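Side-chain contacts in beta-lactamase (Klebsiella pneumoniae, PDB 6KBY), which probably hydrolyses beta-lactam antibiotics as a class C serine enzyme, and here holds adenosine monophosphate in its active-site pocket: residues L92-V96 and S97-P101; S106-D109 and H110-V113. All coordinates share one frame; numbering follows the deposited sequence.

Contact 1. Residues L92-V96 and S97-P101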
loop_
_atom_site.group_PDB
_atom_site.type_symbol
_atom_site.label_atom_id
_atom_site.label_comp_id
_atom_site.label_asym_id
_atom_site.label_seq_id
_atom_site.Cartn_x
_atom_site.Cartn_y
_atom_site.Cartn_z
ATOM N N LEU A 92 0.131 14.281 -14.456
ATOM C CA LEU A 92 1.254 13.459 -14.023
ATOM C C LEU A 92 2.518 13.723 -14.825
ATOM O O LEU A 92 3.621 13.487 -14.317
ATOM C CB LEU A 92 0.872 11.982 -14.100
ATOM C CG LEU A 92 -0.270 11.550 -13.178
ATOM C CD1 LEU A 92 -0.711 10.141 -13.515
ATOM C CD2 LEU A 92 0.183 11.617 -11.734
ATOM N N ASP A 93 2.390 14.214 -16.055
ATOM C CA ASP A 93 3.565 14.444 -16.880
ATOM C C ASP A 93 4.290 15.742 -16.552
ATOM O O ASP A 93 5.435 15.914 -16.980
ATOM C CB ASP A 93 3.171 14.368 -18.356
ATOM C CG ASP A 93 2.959 12.940 -18.821
ATOM O OD1 ASP A 93 3.855 12.113 -18.569
ATOM O OD2 ASP A 93 1.888 12.640 -19.404
ATOM N N GLN A 94 3.665 16.654 -15.815
ATOM C CA GLN A 94 4.326 17.900 -15.464
ATOM C C GLN A 94 5.436 17.649 -14.446
ATOM O O GLN A 94 5.441 16.653 -13.718
ATOM C CB GLN A 94 3.326 18.901 -14.881
ATOM C CG GLN A 94 2.294 19.419 -15.870
ATOM C CD GLN A 94 2.880 20.362 -16.904
ATOM O OE1 GLN A 94 3.759 21.166 -16.598
ATOM N NE2 GLN A 94 2.388 20.270 -18.136
ATOM N N SER A 95 6.377 18.583 -14.389
ATOM C CA SER A 95 7.489 18.454 -13.465
ATOM C C SER A 95 7.045 18.716 -12.027
ATOM O O SER A 95 6.047 19.394 -11.758
ATOM C CB SER A 95 8.597 19.439 -13.825
ATOM O OG SER A 95 8.169 20.772 -13.591
ATOM N N VAL A 96 7.830 18.180 -11.093
ATOM C CA VAL A 96 7.608 18.478 -9.684
ATOM C C VAL A 96 7.720 19.977 -9.428
ATOM O O VAL A 96 6.901 20.559 -8.709
ATOM C CB VAL A 96 8.577 17.662 -8.809
ATOM C CG1 VAL A 96 8.616 18.203 -7.387
ATOM C CG2 VAL A 96 8.169 16.198 -8.807
ATOM N N SER A 97 8.716 20.635 -10.028
ATOM C CA SER A 97 8.884 22.060 -9.757
ATOM C C SER A 97 7.756 22.893 -10.353
ATOM O O SER A 97 7.513 24.008 -9.881
ATOM C CB SER A 97 10.251 22.561 -10.220
ATOM O OG SER A 97 10.319 22.552 -11.623
ATOM N N HIS A 98 7.048 22.375 -11.356
ATOM C CA HIS A 98 5.846 23.058 -11.816
ATOM C C HIS A 98 4.857 23.255 -10.673
ATOM O O HIS A 98 4.231 24.316 -10.558
ATOM C CB HIS A 98 5.197 22.272 -12.953
ATOM C CG HIS A 98 3.920 22.879 -13.445
ATOM N ND1 HIS A 98 3.893 23.983 -14.269
ATOM C CD2 HIS A 98 2.627 22.544 -13.222
ATOM C CE1 HIS A 98 2.639 24.301 -14.536
ATOM N NE2 HIS A 98 1.851 23.445 -13.912
ATOM N N TYR A 99 4.708 22.242 -9.815
ATOM C CA TYR A 99 3.755 22.297 -8.713
ATOM C C TYR A 99 4.356 22.766 -7.399
ATOM O O TYR A 99 3.604 23.178 -6.508
ATOM C CB TYR A 99 3.097 20.929 -8.499
ATOM C CG TYR A 99 2.239 20.531 -9.666
ATOM C CD1 TYR A 99 1.039 21.179 -9.914
ATOM C CD2 TYR A 99 2.637 19.527 -10.539
ATOM C CE1 TYR A 99 0.258 20.842 -10.992
ATOM C CE2 TYR A 99 1.858 19.178 -11.620
ATOM C CZ TYR A 99 0.673 19.840 -11.842
ATOM O OH TYR A 99 -0.100 19.496 -12.920
ATOM N N VAL A 100 5.672 22.688 -7.244
ATOM C CA VAL A 100 6.348 23.104 -6.020
ATOM C C VAL A 100 7.307 24.221 -6.416
ATOM O O VAL A 100 8.492 23.959 -6.663
ATOM C CB VAL A 100 7.076 21.924 -5.354
ATOM C CG1 VAL A 100 7.607 22.329 -3.984
ATOM C CG2 VAL A 100 6.153 20.708 -5.251
ATOM N N PRO A 101 6.833 25.468 -6.503
ATOM C CA PRO A 101 7.652 26.529 -7.117
ATOM C C PRO A 101 8.961 26.813 -6.405
ATOM O O PRO A 101 9.904 27.290 -7.054
ATOM C CB PRO A 101 6.721 27.750 -7.107
ATOM C CG PRO A 101 5.338 27.179 -6.988
ATOM C CD PRO A 101 5.484 25.941 -6.153
#
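Ser95 OG accepts the backbone N-H of His98 at 3.0 Å, and the serine carbonyl O adds a second, weak bond from the same nitrogen. With chi1 at 68°, OG is tucked between its own backbone N and carbonyl carbon and can reach forward to the first turn. Further along the backbone, Val96 O accepts two N-H groups: that of Val100 at 2.9 Å, lying in the carbonyl plane, and that of Tyr99 at 3.0 Å, which comes from well above that plane. Ser95 is thus the N-cap of the short helix 96-99, a single turn in the all-helical part of the class C fold, away from the AMP pocket. Two flat groups pack beside the cap. The Gln94 chain bends at chi2 and sets OE1 over the centre of one face of the His98 imidazole, 3.6 Å from His98 CG, with the amide and ring planes 53° apart. Gln94 CB meets Tyr99 CE2 at 3.6 Å; the phenol OH of Tyr99 is bonded back to Ser91 N. Among the apolar groups, Val96 CG1 and Val100 CG2 lie side by side at 4.1 Å, and both valines also touch Ile167 of helix 158-171.

Contact 2. Residues S106-D109 and H110-V113; sequences SSFD and HVSV
Phe108, inside the turn closed between Ser107 and His110, and Val111, just past it, point the same way, and the ring atom CD1 of Phe108 lies 3.9 Å from Val111 CB. The valine has CG1 opposite its backbone N (chi1 174°), which turns the other methyl, CG2, back over the turn to within 3.6 Å of Ser107 O. That carbonyl also accepts the N-H of His110 at 3.0 Å; the bond is fairly straight at the hydrogen (160°), although the donor stands above the carbonyl plane.

A second serine bond shapes the start of the turn. Ser106 OG takes the N-H of Phe108, two residues on, at 3.0 Å, forming an ST turn, and the same oxygen is also bonded to Leu103 O.

The exposed His110 ring swings beside its own backbone N, chi1 -55°, and comes to lie over Asp109: CB of the aspartate sits almost on the ring normal, 4.1 Å from the ring centroid, a CH-pi contact. At the ring edge, in plane, a water lies 2.7 Å from His110 ND1 and donates to Asp109 O, tying the imidazole to the backbone and probably limiting its rotation. The Asp109 carboxylate leads elsewhere, its OD1 accepting from Ser97 OG and Gly105 N.

The turn lies in the connection between helices 96-99 and 113-117. Phe108 stacks on Trp144 and touches Leu163 of helix 158-171, both Phe108 and Val111 rest on Val96, and Ser112 caps helix 113-117 through Asn115 N.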
loop_
_atom_site.group_PDB
_atom_site.type_symbol
_atom_site.label_atom_id
_atom_site.label_comp_id
_atom_site.label_asym_id
_atom_site.label_seq_id
_atom_site.Cartn_x
_atom_site.Cartn_y
_atom_site.Cartn_z
ATOM N N SER A 106 15.923 23.682 -9.630
ATOM C CA SER A 106 16.606 22.545 -9.037
ATOM C C SER A 106 16.501 21.335 -9.962
ATOM O O SER A 106 15.966 21.407 -11.068
ATOM C CB SER A 106 16.000 22.218 -7.670
ATOM O OG SER A 106 14.765 21.528 -7.820
ATOM N N SER A 107 17.002 20.194 -9.484
ATOM C CA SER A 107 16.858 18.954 -10.240
ATOM C C SER A 107 15.402 18.584 -10.458
ATOM O O SER A 107 15.096 17.817 -11.378
ATOM C CB SER A 107 17.571 17.810 -9.525
ATOM O OG SER A 107 18.964 18.046 -9.484
ATOM N N PHE A 108 14.495 19.125 -9.651
ATOM C CA PHE A 108 13.082 18.819 -9.821
ATOM C C PHE A 108 12.454 19.504 -11.028
ATOM O O PHE A 108 11.279 19.235 -11.323
ATOM C CB PHE A 108 12.330 19.067 -8.513
ATOM C CG PHE A 108 12.663 18.055 -7.468
ATOM C CD1 PHE A 108 12.065 16.807 -7.508
ATOM C CD2 PHE A 108 13.626 18.304 -6.503
ATOM C CE1 PHE A 108 12.381 15.841 -6.578
ATOM C CE2 PHE A 108 13.948 17.342 -5.562
ATOM C CZ PHE A 108 13.325 16.106 -5.604
ATOM N N ASP A 109 13.208 20.342 -11.749
ATOM C CA ASP A 109 12.773 20.766 -13.073
ATOM C C ASP A 109 12.703 19.596 -14.043
ATOM O O ASP A 109 12.055 19.711 -15.087
ATOM C CB ASP A 109 13.754 21.780 -13.671
ATOM C CG ASP A 109 13.698 23.148 -13.007
ATOM O OD1 ASP A 109 12.792 23.432 -12.206
ATOM O OD2 ASP A 109 14.585 23.974 -13.316
ATOM N N HIS A 110 13.386 18.491 -13.744
ATOM C CA HIS A 110 13.510 17.369 -14.665
ATOM C C HIS A 110 12.970 16.071 -14.085
ATOM O O HIS A 110 13.249 14.998 -14.631
ATOM C CB HIS A 110 14.967 17.196 -15.095
ATOM C CG HIS A 110 15.564 18.432 -15.692
ATOM N ND1 HIS A 110 15.055 19.025 -16.828
ATOM C CD2 HIS A 110 16.615 19.196 -15.309
ATOM C CE1 HIS A 110 15.776 20.093 -17.126
ATOM N NE2 HIS A 110 16.723 20.223 -16.217
ATOM N N VAL A 111 12.236 16.151 -12.979
ATOM C CA VAL A 111 11.554 15.015 -12.369
ATOM C C VAL A 111 10.062 15.256 -12.530
ATOM O O VAL A 111 9.557 16.294 -12.094
ATOM C CB VAL A 111 11.900 14.915 -10.873
ATOM C CG1 VAL A 111 11.078 13.827 -10.200
ATOM C CG2 VAL A 111 13.387 14.682 -10.666
ATOM N N SER A 112 9.345 14.304 -13.122
ATOM C CA SER A 112 7.908 14.484 -13.267
ATOM C C SER A 112 7.160 13.973 -12.040
ATOM O O SER A 112 7.678 13.194 -11.232
ATOM C CB SER A 112 7.387 13.773 -14.514
ATOM O OG SER A 112 7.514 12.372 -14.346
ATOM N N VAL A 113 5.911 14.418 -11.914
ATOM C CA VAL A 113 5.039 13.824 -10.906
ATOM C C VAL A 113 4.928 12.317 -11.122
ATOM O O VAL A 113 4.949 11.533 -10.165
ATOM C CB VAL A 113 3.670 14.530 -10.883
ATOM C CG1 VAL A 113 2.759 13.924 -9.831
ATOM C CG2 VAL A 113 3.849 16.017 -10.625
HETATM O O HOH W 1 12.711 18.466 -17.938
#

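The two contacts follow one another along the chain and touch directly, with centres about 7 Å apart. A backbone bond from Val96 N to Val111 O probably joins them, beside the serine-aspartate bridge. Each is partly buried: Val96 and Val100 of contact 1 and Phe108 and Val111 of contact 2 supply the inner, apolar side, whereas His98 and His110 are exposed. Helix 158-171 packs against the inner side of both. Their polar chemistry differs: contact 1 relies on a side-chain cap and a carbonyl with two donors, contact 2 on one backbone bond across its turn, with a water at its exposed histidine.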